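Local atomic coordinates of dipicolinate synthase subunit A (Bacillus halodurans, PDB entry 3D4O), a protein that probably serves as one of the two subunits of the oxidoreductase that makes dipicolinate, the calcium-chelating compound stored in Bacillus spores. Residues P136-T141 with L268-A273; V181-R186 with M199-I204; V214-T220 with H237-L243. All coordinates share one frame; numbering follows the deposited sequence.

Interaction 1 (P136-T141 with L268-A273); sequences PTAEGT and LPGIVA
V272 and L268 pack against G140, where the glycine brings the helix of L268-V272 close to the longer helix carrying P136-T141. The axes of the two segments approach to 8.1 Å and cross at 74°. A side chain at buried G140 would collide with CB of L268; with hydrogen in that place, V272 CG1 lies 3.9 Å from G140 CA and L268 CD2 comes against the same carbon. With CG1 anti to the carbonyl carbon (chi1 -59°), V272 leaves CG2 between its backbone N and the carbonyl carbon, 3.3 Å from P136 O. L268 CD1 continues along the groove to T141 OG1, 3.6 Å away. That hydroxyl is not left bare against the methyl: it donates to T137 O at 2.8 Å, while T141 N reaches the same oxygen from the opposite face. Two prolines, compact and rigid, meet at about a right angle, P136 CG 3.8 Å from P269 CB, and P136 CB rests on A273 CB at 3.7 Å. In contrast to G140, T137 is partly exposed, yet its OG1 lies 3.2 Å from P269 CG while it bonds to N133 O. T152 and I146 of the second subunit cover P136, A273 and V272. The arrangement is a helix crossing made at a glycine, where the short helix 268-272 packs on helix 127-148, which runs between the two Rossmann-type domains.

Interaction 2 (V181-R186 with M199-I204); sequences VKVGAR and MEPFHI
Strands 181-185 and 200-203 run parallel, their axes 29° apart, joined by five backbone hydrogen bonds from E200 N to V181 O at one end to I204 N to A185 O at the other. On one side of the ladder the F202 ring folds back over the neighbouring strand, its CG held between the backbone N and the carbonyl carbon (chi1 68°). G184 CA lies over its face, 3.5 Å from the F202 ring centroid, a CH-pi contact that only glycine permits, since a CB there would run into CZ. K182 CD passes the ring obliquely, 3.8 Å from F202 CE1. The strands are the first and last elements of a right-handed beta-alpha-beta crossover in a Rossmann-type sheet, with helix 188-196 between them. An alanine at F202 would remove the ring that covers G184 and is likely to leave a gap beside the aliphatic chain of K182. K182 NZ is held mainly by E210 O, and a water bonded to E200 OE1 at 2.6 Å links weakly to it. On the other side, selenomethionine M199 sets SE 3.7 Å from V181 CG1 and its CE against V183 CG2, apolar groups facing helices 165-176 and 188-196. R186 CA sits over the H203 ring, whose ND1 is bonded to S205 OG.

Interaction 3 (V214-T220 with H237-L243); sequences VDVCINT and HTFVIDL
N219 and D242 lie side by side at the carboxyl ends of neighbouring parallel strands, and the asparagine can be followed outward. N219 CB is 3.6 Å from D242 OD1. CG stands anti to the backbone N (chi1 178°), which carries the amide along beside the aspartate. At the tip the two branches divide the work: N219 ND2 donates to D242 OD1 at 2.9 Å, whereas N219 OD1 accepts from I221 N. An amide, which offers both a donor and an acceptor, suits this place. The bond leaves close to the amide plane but meets the carboxylate from above, 43° out of its plane, since the two flat groups are turned 68° apart. D242 is also gripped by backbone N-H groups, A244 N at OD1 and G249 N at OD2, with T250 OG1 bonded to OD2.

Between them the strands run almost parallel, and their bonds go from F239 N to D215 O through to L243 N to N219 O. Beta-branched I218 and I241 fill the face toward helices 127-148 and 165-176, where L243 CD1 rests 3.7 Å from I218 CG2. At the amino end H237 NE2 donates to D215 OD1 at 2.7 Å, with the oxygen near the ring plane and met on its anti side. D215 OD2 takes N157 N, so one carboxylate ties the loop before strand 239-242 to a third strand. This is the beta-alpha-beta unit of a Rossmann-type fold, whose strand ends here, with T220 touching the glycine-rich turn G162, G164, G167, are consistent with a dinucleotide site.

Overall arrangement
All three contacts belong to the second of two Rossmann-type domains or to the helices bordering it. Interactions 2 and 3 lie in one six-stranded parallel sheet, separated by strand 157-161, with centres 14 Å apart and a light touch of K182 CD on V214 CG2. Along the chain interaction 2 comes first and interaction 3 follows, both between the segments that interaction 1 brings together. Interaction 1, 16 Å from interaction 3 between centres, meets it where T141 and L268 pack on L243; interaction 2 is 23 Å from interaction 1, without touching. The sheet core is thus fastened to the helical, dimer-facing side of the domain through both strands of interaction 3, by L243, I241 and I218.

Interaction 1 (P136-T141 with L268-A273)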
ATOM      1  N   PRO C 136       0.105   4.258  12.409  1.00 35.58           N
ATOM      2  CA  PRO C 136      -0.249   3.117  11.591  1.00 35.93           C
ATOM      3  C   PRO C 136      -1.514   3.332  10.745  1.00 38.80           C
ATOM      4  O   PRO C 136      -1.671   2.704   9.701  1.00 40.23           O
ATOM      5  CB  PRO C 136      -0.471   1.986  12.617  1.00 34.52           C
ATOM      6  CG  PRO C 136      -0.795   2.733  13.944  1.00 38.38           C
ATOM      7  CD  PRO C 136       0.105   3.961  13.844  1.00 35.38           C
ATOM      8  N   THR C 137      -2.431   4.177  11.201  1.00 38.51           N
ATOM      9  CA  THR C 137      -3.637   4.440  10.419  1.00 38.42           C
ATOM     10  C   THR C 137      -3.249   5.028   9.055  1.00 38.96           C
ATOM     11  O   THR C 137      -3.784   4.610   8.024  1.00 38.17           O
ATOM     12  CB  THR C 137      -4.636   5.367  11.121  1.00 40.91           C
ATOM     13  OG1 THR C 137      -5.109   4.741  12.324  1.00 39.57           O
ATOM     14  CG2 THR C 137      -5.816   5.635  10.217  1.00 38.80           C
ATOM     15  N   ALA C 138      -2.276   5.947   9.071  1.00 39.46           N
ATOM     16  CA  ALA C 138      -1.755   6.626   7.825  1.00 39.42           C
ATOM     17  C   ALA C 138      -1.063   5.633   6.945  1.00 37.99           C
ATOM     18  O   ALA C 138      -1.218   5.649   5.728  1.00 38.41           O
ATOM     19  CB  ALA C 138      -0.808   7.745   8.139  1.00 36.34           C
ATOM     20  N   GLU C 139      -0.308   4.758   7.586  1.00 36.86           N
ATOM     21  CA  GLU C 139       0.403   3.710   6.877  1.00 35.56           C
ATOM     22  C   GLU C 139      -0.571   2.843   6.147  1.00 34.71           C
ATOM     23  O   GLU C 139      -0.391   2.540   4.981  1.00 35.04           O
ATOM     24  CB  GLU C 139       1.308   2.869   7.785  1.00 36.45           C
ATOM     25  CG  GLU C 139       2.549   3.676   8.159  1.00 34.39           C
ATOM     26  CD  GLU C 139       3.633   2.912   8.883  1.00 33.26           C
ATOM     27  OE1 GLU C 139       3.684   1.644   8.840  1.00 36.47           O
ATOM     28  OE2 GLU C 139       4.520   3.597   9.451  1.00 36.44           O
ATOM     29  N   GLY C 140      -1.633   2.469   6.830  1.00 34.04           N
ATOM     30  CA  GLY C 140      -2.653   1.636   6.216  1.00 34.24           C
ATOM     31  C   GLY C 140      -3.371   2.360   5.092  1.00 33.72           C
ATOM     32  O   GLY C 140      -3.721   1.768   4.086  1.00 34.89           O
ATOM     33  N   THR C 141      -3.593   3.651   5.285  1.00 34.38           N
ATOM     34  CA  THR C 141      -4.279   4.480   4.291  1.00 35.39           C
ATOM     35  C   THR C 141      -3.419   4.585   3.019  1.00 36.91           C
ATOM     36  O   THR C 141      -3.882   4.471   1.916  1.00 37.51           O
ATOM     37  CB  THR C 141      -4.594   5.897   4.858  1.00 36.76           C
ATOM     38  OG1 THR C 141      -5.438   5.750   6.004  1.00 37.02           O
ATOM     39  CG2 THR C 141      -5.324   6.794   3.793  1.00 31.26           C
ATOM     40  N   LEU C 268      -7.517  -0.123  10.685  1.00 37.32           N
ATOM     41  CA  LEU C 268      -6.227  -0.192   9.945  1.00 38.69           C
ATOM     42  C   LEU C 268      -5.012  -0.514  10.828  1.00 38.05           C
ATOM     43  O   LEU C 268      -4.149  -1.276  10.418  1.00 39.72           O
ATOM     44  CB  LEU C 268      -5.963   1.073   9.105  1.00 39.11           C
ATOM     45  CG  LEU C 268      -6.801   1.172   7.827  1.00 39.75           C
ATOM     46  CD1 LEU C 268      -6.635   2.521   7.151  1.00 39.44           C
ATOM     47  CD2 LEU C 268      -6.401   0.065   6.878  1.00 35.92           C
ATOM     48  N   PRO C 269      -4.916   0.088  12.033  1.00 37.52           N
ATOM     49  CA  PRO C 269      -3.754  -0.244  12.888  1.00 36.90           C
ATOM     50  C   PRO C 269      -3.691  -1.720  13.280  1.00 34.44           C
ATOM     51  O   PRO C 269      -2.612  -2.305  13.394  1.00 35.15           O
ATOM     52  CB  PRO C 269      -3.967   0.664  14.115  1.00 36.67           C
ATOM     53  CG  PRO C 269      -4.707   1.853  13.536  1.00 36.79           C
ATOM     54  CD  PRO C 269      -5.701   1.193  12.607  1.00 38.21           C
ATOM     55  N   GLY C 270      -4.855  -2.339  13.407  1.00 34.85           N
ATOM     56  CA  GLY C 270      -4.923  -3.754  13.784  1.00 34.48           C
ATOM     57  C   GLY C 270      -4.541  -4.613  12.595  1.00 34.24           C
ATOM     58  O   GLY C 270      -4.101  -5.742  12.710  1.00 34.86           O
ATOM     59  N   ILE C 271      -4.707  -4.043  11.424  1.00 35.53           N
ATOM     60  CA  ILE C 271      -4.403  -4.772  10.172  1.00 36.83           C
ATOM     61  C   ILE C 271      -2.936  -4.599   9.759  1.00 36.90           C
ATOM     62  O   ILE C 271      -2.279  -5.551   9.343  1.00 36.05           O
ATOM     63  CB  ILE C 271      -5.305  -4.294   9.029  1.00 35.88           C
ATOM     64  CG1 ILE C 271      -6.710  -4.831   9.248  1.00 37.20           C
ATOM     65  CG2 ILE C 271      -4.763  -4.742   7.681  1.00 39.86           C
ATOM     66  CD1 ILE C 271      -7.820  -4.015   8.528  1.00 42.71           C
ATOM     67  N   VAL C 272      -2.417  -3.384   9.909  1.00 36.40           N
ATOM     68  CA  VAL C 272      -1.069  -3.119   9.425  1.00 35.96           C
ATOM     69  C   VAL C 272       0.028  -3.021  10.459  1.00 36.51           C
ATOM     70  O   VAL C 272       1.170  -3.193  10.125  1.00 36.86           O
ATOM     71  CB  VAL C 272      -1.007  -1.867   8.502  1.00 37.43           C
ATOM     72  CG1 VAL C 272      -1.943  -2.069   7.294  1.00 32.39           C
ATOM     73  CG2 VAL C 272      -1.285  -0.548   9.281  1.00 38.01           C
ATOM     74  N   ALA C 273      -0.286  -2.732  11.706  1.00 35.38           N
ATOM     75  CA  ALA C 273       0.794  -2.640  12.700  1.00 35.24           C
ATOM     76  C   ALA C 273       0.292  -3.084  14.071  1.00 35.49           C
ATOM     77  O   ALA C 273       0.436  -2.355  15.055  1.00 35.95           O
ATOM     78  CB  ALA C 273       1.317  -1.196  12.764  1.00 34.02           C
TER

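Interaction 2 (V181-R186 with M199-I204)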
ATOM      1  N   VAL C 181      -1.065  17.488  -2.354  1.00 37.17           N
ATOM      2  CA  VAL C 181      -2.035  17.391  -1.316  1.00 35.02           C
ATOM      3  C   VAL C 181      -2.743  18.673  -0.995  1.00 36.00           C
ATOM      4  O   VAL C 181      -2.150  19.724  -0.816  1.00 35.28           O
ATOM      5  CB  VAL C 181      -1.392  16.901  -0.010  1.00 34.64           C
ATOM      6  CG1 VAL C 181      -2.424  16.921   1.107  1.00 31.06           C
ATOM      7  CG2 VAL C 181      -0.738  15.495  -0.169  1.00 29.31           C
ATOM      8  N   LYS C 182      -4.047  18.551  -0.922  1.00 36.01           N
ATOM      9  CA  LYS C 182      -4.863  19.684  -0.504  1.00 38.13           C
ATOM     10  C   LYS C 182      -5.658  19.200   0.678  1.00 37.07           C
ATOM     11  O   LYS C 182      -6.038  18.046   0.728  1.00 34.42           O
ATOM     12  CB  LYS C 182      -5.762  20.215  -1.614  1.00 39.45           C
ATOM     13  CG  LYS C 182      -6.715  19.222  -2.216  1.00 43.01           C
ATOM     14  CD  LYS C 182      -7.784  19.927  -3.094  1.00 50.76           C
ATOM     15  CE  LYS C 182      -7.220  20.539  -4.348  1.00 53.87           C
ATOM     16  NZ  LYS C 182      -8.243  21.222  -5.262  1.00 55.74           N
ATOM     17  N   VAL C 183      -5.815  20.074   1.657  1.00 36.01           N
ATOM     18  CA  VAL C 183      -6.531  19.736   2.874  1.00 34.57           C
ATOM     19  C   VAL C 183      -7.703  20.697   3.096  1.00 33.48           C
ATOM     20  O   VAL C 183      -7.580  21.930   3.036  1.00 33.91           O
ATOM     21  CB  VAL C 183      -5.598  19.696   4.124  1.00 31.98           C
ATOM     22  CG1 VAL C 183      -6.385  19.120   5.370  1.00 32.71           C
ATOM     23  CG2 VAL C 183      -4.326  18.856   3.875  1.00 31.27           C
ATOM     24  N   GLY C 184      -8.850  20.096   3.329  1.00 32.88           N
ATOM     25  CA  GLY C 184     -10.085  20.842   3.599  1.00 34.95           C
ATOM     26  C   GLY C 184     -10.416  20.900   5.075  1.00 34.52           C
ATOM     27  O   GLY C 184     -10.329  19.909   5.783  1.00 32.49           O
ATOM     28  N   ALA C 185     -10.755  22.093   5.538  1.00 36.24           N
ATOM     29  CA  ALA C 185     -11.133  22.303   6.966  1.00 35.89           C
ATOM     30  C   ALA C 185     -11.887  23.598   7.117  1.00 35.78           C
ATOM     31  O   ALA C 185     -11.858  24.442   6.256  1.00 36.47           O
ATOM     32  CB  ALA C 185      -9.887  22.320   7.871  1.00 35.44           C
ATOM     33  N   ARG C 186     -12.560  23.739   8.232  1.00 34.97           N
ATOM     34  CA  ARG C 186     -13.334  24.930   8.490  1.00 36.18           C
ATOM     35  C   ARG C 186     -12.591  26.036   9.280  1.00 35.40           C
ATOM     36  O   ARG C 186     -12.770  27.224   9.025  1.00 35.13           O
ATOM     37  CB  ARG C 186     -14.605  24.549   9.247  1.00 35.38           C
ATOM     38  CG  ARG C 186     -15.613  25.658   9.235  1.00 43.25           C
ATOM     39  CD  ARG C 186     -16.862  25.323   9.996  1.00 46.70           C
ATOM     40  NE  ARG C 186     -16.484  24.791  11.300  1.00 54.47           N
ATOM     41  CZ  ARG C 186     -16.036  25.522  12.319  1.00 60.99           C
ATOM     42  NH1 ARG C 186     -15.909  26.846  12.224  1.00 61.90           N
ATOM     43  NH2 ARG C 186     -15.720  24.913  13.449  1.00 63.61           N
HETATM   44  N   MSE C 199       1.068  22.705   2.057  1.00 33.91           N
HETATM   45  CA  MSE C 199      -0.003  22.045   1.375  1.00 34.67           C
HETATM   46  C   MSE C 199      -1.070  23.092   1.039  1.00 33.68           C
HETATM   47  O   MSE C 199      -1.046  24.205   1.548  1.00 32.70           O
HETATM   48  CB  MSE C 199      -0.563  20.916   2.234  1.00 34.77           C
HETATM   49  CG  MSE C 199       0.485  19.856   2.550  1.00 42.42           C
HETATM   50 SE   MSE C 199      -0.183  18.379   3.670  0.75 38.59          SE
HETATM   51  CE  MSE C 199      -0.891  19.408   5.098  1.00 40.44           C
ATOM     52  N   GLU C 200      -2.033  22.708   0.215  1.00 34.49           N
ATOM     53  CA  GLU C 200      -3.038  23.664  -0.257  1.00 36.04           C
ATOM     54  C   GLU C 200      -4.298  23.603   0.589  1.00 35.56           C
ATOM     55  O   GLU C 200      -5.004  22.600   0.568  1.00 34.97           O
ATOM     56  CB  GLU C 200      -3.401  23.416  -1.733  1.00 36.18           C
ATOM     57  CG  GLU C 200      -4.518  24.360  -2.182  1.00 41.67           C
ATOM     58  CD  GLU C 200      -5.053  24.095  -3.590  1.00 49.88           C
ATOM     59  OE1 GLU C 200      -4.491  23.260  -4.346  1.00 49.10           O
ATOM     60  OE2 GLU C 200      -6.058  24.750  -3.922  1.00 55.51           O
ATOM     61  N   PRO C 201      -4.570  24.660   1.360  1.00 36.02           N
ATOM     62  CA  PRO C 201      -5.789  24.600   2.145  1.00 35.78           C
ATOM     63  C   PRO C 201      -6.976  25.060   1.380  1.00 37.45           C
ATOM     64  O   PRO C 201      -6.850  25.800   0.412  1.00 39.41           O
ATOM     65  CB  PRO C 201      -5.547  25.632   3.248  1.00 35.94           C
ATOM     66  CG  PRO C 201      -4.661  26.653   2.635  1.00 38.84           C
ATOM     67  CD  PRO C 201      -3.819  25.911   1.593  1.00 37.77           C
ATOM     68  N   PHE C 202      -8.130  24.588   1.801  1.00 36.64           N
ATOM     69  CA  PHE C 202      -9.389  25.080   1.258  1.00 37.49           C
ATOM     70  C   PHE C 202     -10.485  25.005   2.296  1.00 37.24           C
ATOM     71  O   PHE C 202     -10.486  24.114   3.101  1.00 36.88           O
ATOM     72  CB  PHE C 202      -9.799  24.357  -0.022  1.00 38.53           C
ATOM     73  CG  PHE C 202     -10.178  22.897   0.155  1.00 37.01           C
ATOM     74  CD1 PHE C 202      -9.210  21.915   0.142  1.00 37.32           C
ATOM     75  CD2 PHE C 202     -11.504  22.525   0.234  1.00 37.71           C
ATOM     76  CE1 PHE C 202      -9.541  20.584   0.241  1.00 33.67           C
ATOM     77  CE2 PHE C 202     -11.867  21.187   0.331  1.00 36.61           C
ATOM     78  CZ  PHE C 202     -10.879  20.220   0.349  1.00 38.42           C
ATOM     79  N   HIS C 203     -11.409  25.954   2.283  1.00 37.77           N
ATOM     80  CA  HIS C 203     -12.499  25.913   3.254  1.00 37.93           C
ATOM     81  C   HIS C 203     -13.389  24.761   2.862  1.00 38.64           C
ATOM     82  O   HIS C 203     -13.790  24.589   1.701  1.00 39.93           O
ATOM     83  CB  HIS C 203     -13.292  27.228   3.332  1.00 39.03           C
ATOM     84  CG  HIS C 203     -14.174  27.328   4.540  1.00 39.44           C
ATOM     85  ND1 HIS C 203     -15.464  26.843   4.569  1.00 37.69           N
ATOM     86  CD2 HIS C 203     -13.960  27.896   5.752  1.00 40.04           C
ATOM     87  CE1 HIS C 203     -16.002  27.102   5.747  1.00 40.70           C
ATOM     88  NE2 HIS C 203     -15.110  27.742   6.483  1.00 39.95           N
ATOM     89  N   ILE C 204     -13.706  23.981   3.873  1.00 38.96           N
ATOM     90  CA  ILE C 204     -14.462  22.756   3.707  1.00 38.11           C
ATOM     91  C   ILE C 204     -15.789  22.978   2.978  1.00 39.49           C
ATOM     92  O   ILE C 204     -16.345  22.068   2.356  1.00 40.73           O
ATOM     93  CB  ILE C 204     -14.703  22.081   5.059  1.00 36.99           C
ATOM     94  CG1 ILE C 204     -15.096  20.624   4.861  1.00 35.38           C
ATOM     95  CG2 ILE C 204     -15.770  22.866   5.872  1.00 31.71           C
ATOM     96  CD1 ILE C 204     -14.070  19.739   4.224  1.00 30.53           C
TER
HETATM   97  O   HOH W   1      -5.771  22.308  -6.440  1.00 46.58           O

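Interaction 3 (V214-T220 with H237-L243)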
ATOM      1  N   VAL C 214      -9.659  15.883  -8.007  1.00 37.85           N
ATOM      2  CA  VAL C 214      -9.003  15.009  -7.037  1.00 37.35           C
ATOM      3  C   VAL C 214      -9.054  13.547  -7.401  1.00 37.04           C
ATOM      4  O   VAL C 214     -10.110  12.984  -7.762  1.00 39.58           O
ATOM      5  CB  VAL C 214      -9.551  15.268  -5.621  1.00 37.74           C
ATOM      6  CG1 VAL C 214      -9.042  14.261  -4.657  1.00 38.78           C
ATOM      7  CG2 VAL C 214      -9.119  16.686  -5.217  1.00 39.70           C
ATOM      8  N   ASP C 215      -7.897  12.932  -7.246  1.00 34.78           N
ATOM      9  CA  ASP C 215      -7.719  11.522  -7.589  1.00 35.25           C
ATOM     10  C   ASP C 215      -7.986  10.567  -6.432  1.00 34.70           C
ATOM     11  O   ASP C 215      -8.432   9.455  -6.630  1.00 31.61           O
ATOM     12  CB  ASP C 215      -6.293  11.300  -8.042  1.00 34.57           C
ATOM     13  CG  ASP C 215      -5.968  12.055  -9.271  1.00 36.56           C
ATOM     14  OD1 ASP C 215      -6.758  11.962 -10.235  1.00 34.87           O
ATOM     15  OD2 ASP C 215      -4.905  12.705  -9.274  1.00 35.71           O
ATOM     16  N   VAL C 216      -7.606  11.004  -5.233  1.00 34.88           N
ATOM     17  CA  VAL C 216      -7.823  10.224  -4.010  1.00 33.63           C
ATOM     18  C   VAL C 216      -8.237  11.190  -2.932  1.00 34.59           C
ATOM     19  O   VAL C 216      -7.591  12.211  -2.721  1.00 35.22           O
ATOM     20  CB  VAL C 216      -6.577   9.424  -3.534  1.00 33.32           C
ATOM     21  CG1 VAL C 216      -6.922   8.565  -2.266  1.00 29.16           C
ATOM     22  CG2 VAL C 216      -6.054   8.486  -4.643  1.00 34.87           C
ATOM     23  N   CYS C 217      -9.344  10.870  -2.301  1.00 35.15           N
ATOM     24  CA  CYS C 217      -9.885  11.682  -1.235  1.00 36.37           C
ATOM     25  C   CYS C 217     -10.014  10.857   0.039  1.00 37.32           C
ATOM     26  O   CYS C 217     -10.668   9.815   0.050  1.00 37.35           O
ATOM     27  CB  CYS C 217     -11.239  12.193  -1.651  1.00 36.41           C
ATOM     28  SG  CYS C 217     -12.085  13.200  -0.395  1.00 40.62           S
ATOM     29  N   ILE C 218      -9.348  11.326   1.091  1.00 35.57           N
ATOM     30  CA  ILE C 218      -9.392  10.675   2.396  1.00 35.50           C
ATOM     31  C   ILE C 218     -10.176  11.507   3.360  1.00 35.67           C
ATOM     32  O   ILE C 218      -9.807  12.638   3.648  1.00 37.07           O
ATOM     33  CB  ILE C 218      -7.957  10.484   2.969  1.00 36.87           C
ATOM     34  CG1 ILE C 218      -7.129   9.686   1.939  1.00 36.12           C
ATOM     35  CG2 ILE C 218      -8.058   9.829   4.340  1.00 34.92           C
ATOM     36  CD1 ILE C 218      -5.790  10.297   1.632  1.00 45.48           C
ATOM     37  N   ASN C 219     -11.301  10.981   3.831  1.00 35.84           N
ATOM     38  CA  ASN C 219     -12.075  11.703   4.831  1.00 36.41           C
ATOM     39  C   ASN C 219     -11.746  11.297   6.253  1.00 37.94           C
ATOM     40  O   ASN C 219     -11.668  10.111   6.567  1.00 37.57           O
ATOM     41  CB  ASN C 219     -13.571  11.528   4.652  1.00 37.35           C
ATOM     42  CG  ASN C 219     -14.346  12.255   5.741  1.00 38.43           C
ATOM     43  OD1 ASN C 219     -14.156  13.448   5.948  1.00 37.97           O
ATOM     44  ND2 ASN C 219     -15.165  11.532   6.477  1.00 38.87           N
ATOM     45  N   THR C 220     -11.534  12.304   7.102  1.00 38.64           N
ATOM     46  CA  THR C 220     -11.384  12.094   8.550  1.00 38.08           C
ATOM     47  C   THR C 220     -12.504  12.817   9.320  1.00 39.10           C
ATOM     48  O   THR C 220     -12.642  12.629  10.511  1.00 41.14           O
ATOM     49  CB  THR C 220     -10.036  12.583   9.115  1.00 39.75           C
ATOM     50  OG1 THR C 220      -9.967  14.021   9.081  1.00 40.64           O
ATOM     51  CG2 THR C 220      -8.872  11.986   8.352  1.00 34.30           C
ATOM     52  N   HIS C 237     -12.835   8.270 -11.641  1.00 39.78           N
ATOM     53  CA  HIS C 237     -11.852   7.292 -11.150  1.00 38.49           C
ATOM     54  C   HIS C 237     -11.437   7.558  -9.709  1.00 38.67           C
ATOM     55  O   HIS C 237     -10.615   6.844  -9.157  1.00 37.55           O
ATOM     56  CB  HIS C 237     -10.600   7.342 -12.014  1.00 37.39           C
ATOM     57  CG  HIS C 237      -9.856   8.631 -11.885  1.00 33.92           C
ATOM     58  ND1 HIS C 237     -10.029   9.682 -12.759  1.00 28.65           N
ATOM     59  CD2 HIS C 237      -8.980   9.061 -10.940  1.00 32.24           C
ATOM     60  CE1 HIS C 237      -9.271  10.695 -12.372  1.00 34.41           C
ATOM     61  NE2 HIS C 237      -8.639  10.352 -11.258  1.00 30.98           N
ATOM     62  N   THR C 238     -12.029   8.577  -9.088  1.00 38.85           N
ATOM     63  CA  THR C 238     -11.614   8.959  -7.744  1.00 38.18           C
ATOM     64  C   THR C 238     -11.814   7.821  -6.748  1.00 38.25           C
ATOM     65  O   THR C 238     -12.772   7.068  -6.819  1.00 38.71           O
ATOM     66  CB  THR C 238     -12.340  10.176  -7.221  1.00 37.90           C
ATOM     67  OG1 THR C 238     -12.274  11.213  -8.192  1.00 44.70           O
ATOM     68  CG2 THR C 238     -11.665  10.676  -5.954  1.00 33.99           C
ATOM     69  N   PHE C 239     -10.876   7.724  -5.819  1.00 38.19           N
ATOM     70  CA  PHE C 239     -10.956   6.733  -4.740  1.00 37.60           C
ATOM     71  C   PHE C 239     -11.163   7.477  -3.418  1.00 38.52           C
ATOM     72  O   PHE C 239     -10.359   8.316  -3.018  1.00 38.83           O
ATOM     73  CB  PHE C 239      -9.694   5.883  -4.730  1.00 36.73           C
ATOM     74  CG  PHE C 239      -9.662   4.809  -3.657  1.00 37.33           C
ATOM     75  CD1 PHE C 239     -10.803   4.151  -3.268  1.00 32.54           C
ATOM     76  CD2 PHE C 239      -8.460   4.415  -3.115  1.00 38.13           C
ATOM     77  CE1 PHE C 239     -10.754   3.175  -2.310  1.00 38.12           C
ATOM     78  CE2 PHE C 239      -8.397   3.410  -2.188  1.00 36.74           C
ATOM     79  CZ  PHE C 239      -9.554   2.776  -1.792  1.00 35.37           C
ATOM     80  N   VAL C 240     -12.278   7.192  -2.768  1.00 37.86           N
ATOM     81  CA  VAL C 240     -12.579   7.833  -1.487  1.00 37.32           C
ATOM     82  C   VAL C 240     -12.328   6.848  -0.354  1.00 37.32           C
ATOM     83  O   VAL C 240     -12.948   5.807  -0.298  1.00 36.58           O
ATOM     84  CB  VAL C 240     -14.049   8.279  -1.346  1.00 38.43           C
ATOM     85  CG1 VAL C 240     -14.294   8.768   0.097  1.00 35.96           C
ATOM     86  CG2 VAL C 240     -14.437   9.361  -2.394  1.00 31.75           C
ATOM     87  N   ILE C 241     -11.404   7.196   0.528  1.00 36.12           N
ATOM     88  CA  ILE C 241     -11.096   6.372   1.688  1.00 37.04           C
ATOM     89  C   ILE C 241     -11.643   7.103   2.909  1.00 37.13           C
ATOM     90  O   ILE C 241     -11.173   8.188   3.239  1.00 36.82           O
ATOM     91  CB  ILE C 241      -9.575   6.107   1.835  1.00 38.17           C
ATOM     92  CG1 ILE C 241      -9.025   5.269   0.663  1.00 42.11           C
ATOM     93  CG2 ILE C 241      -9.285   5.304   3.097  1.00 35.65           C
ATOM     94  CD1 ILE C 241      -7.473   5.040   0.721  1.00 44.40           C
ATOM     95  N   ASP C 242     -12.681   6.538   3.522  1.00 37.04           N
ATOM     96  CA  ASP C 242     -13.346   7.153   4.689  1.00 37.57           C
ATOM     97  C   ASP C 242     -12.890   6.525   6.002  1.00 38.97           C
ATOM     98  O   ASP C 242     -13.187   5.366   6.332  1.00 38.40           O
ATOM     99  CB  ASP C 242     -14.848   7.113   4.545  1.00 37.89           C
ATOM    100  CG  ASP C 242     -15.542   8.122   5.420  1.00 37.81           C
ATOM    101  OD1 ASP C 242     -14.911   8.697   6.331  1.00 35.32           O
ATOM    102  OD2 ASP C 242     -16.738   8.324   5.194  1.00 34.99           O
ATOM    103  N   LEU C 243     -12.120   7.336   6.723  1.00 39.79           N
ATOM    104  CA  LEU C 243     -11.507   6.951   7.957  1.00 41.10           C
ATOM    105  C   LEU C 243     -12.369   7.350   9.140  1.00 41.65           C
ATOM    106  O   LEU C 243     -12.107   6.915  10.246  1.00 42.01           O
ATOM    107  CB  LEU C 243     -10.110   7.589   8.092  1.00 41.45           C
ATOM    108  CG  LEU C 243      -9.063   7.141   7.081  1.00 39.53           C
ATOM    109  CD1 LEU C 243      -7.759   7.816   7.408  1.00 33.60           C
ATOM    110  CD2 LEU C 243      -8.920   5.612   7.116  1.00 41.67           C
TER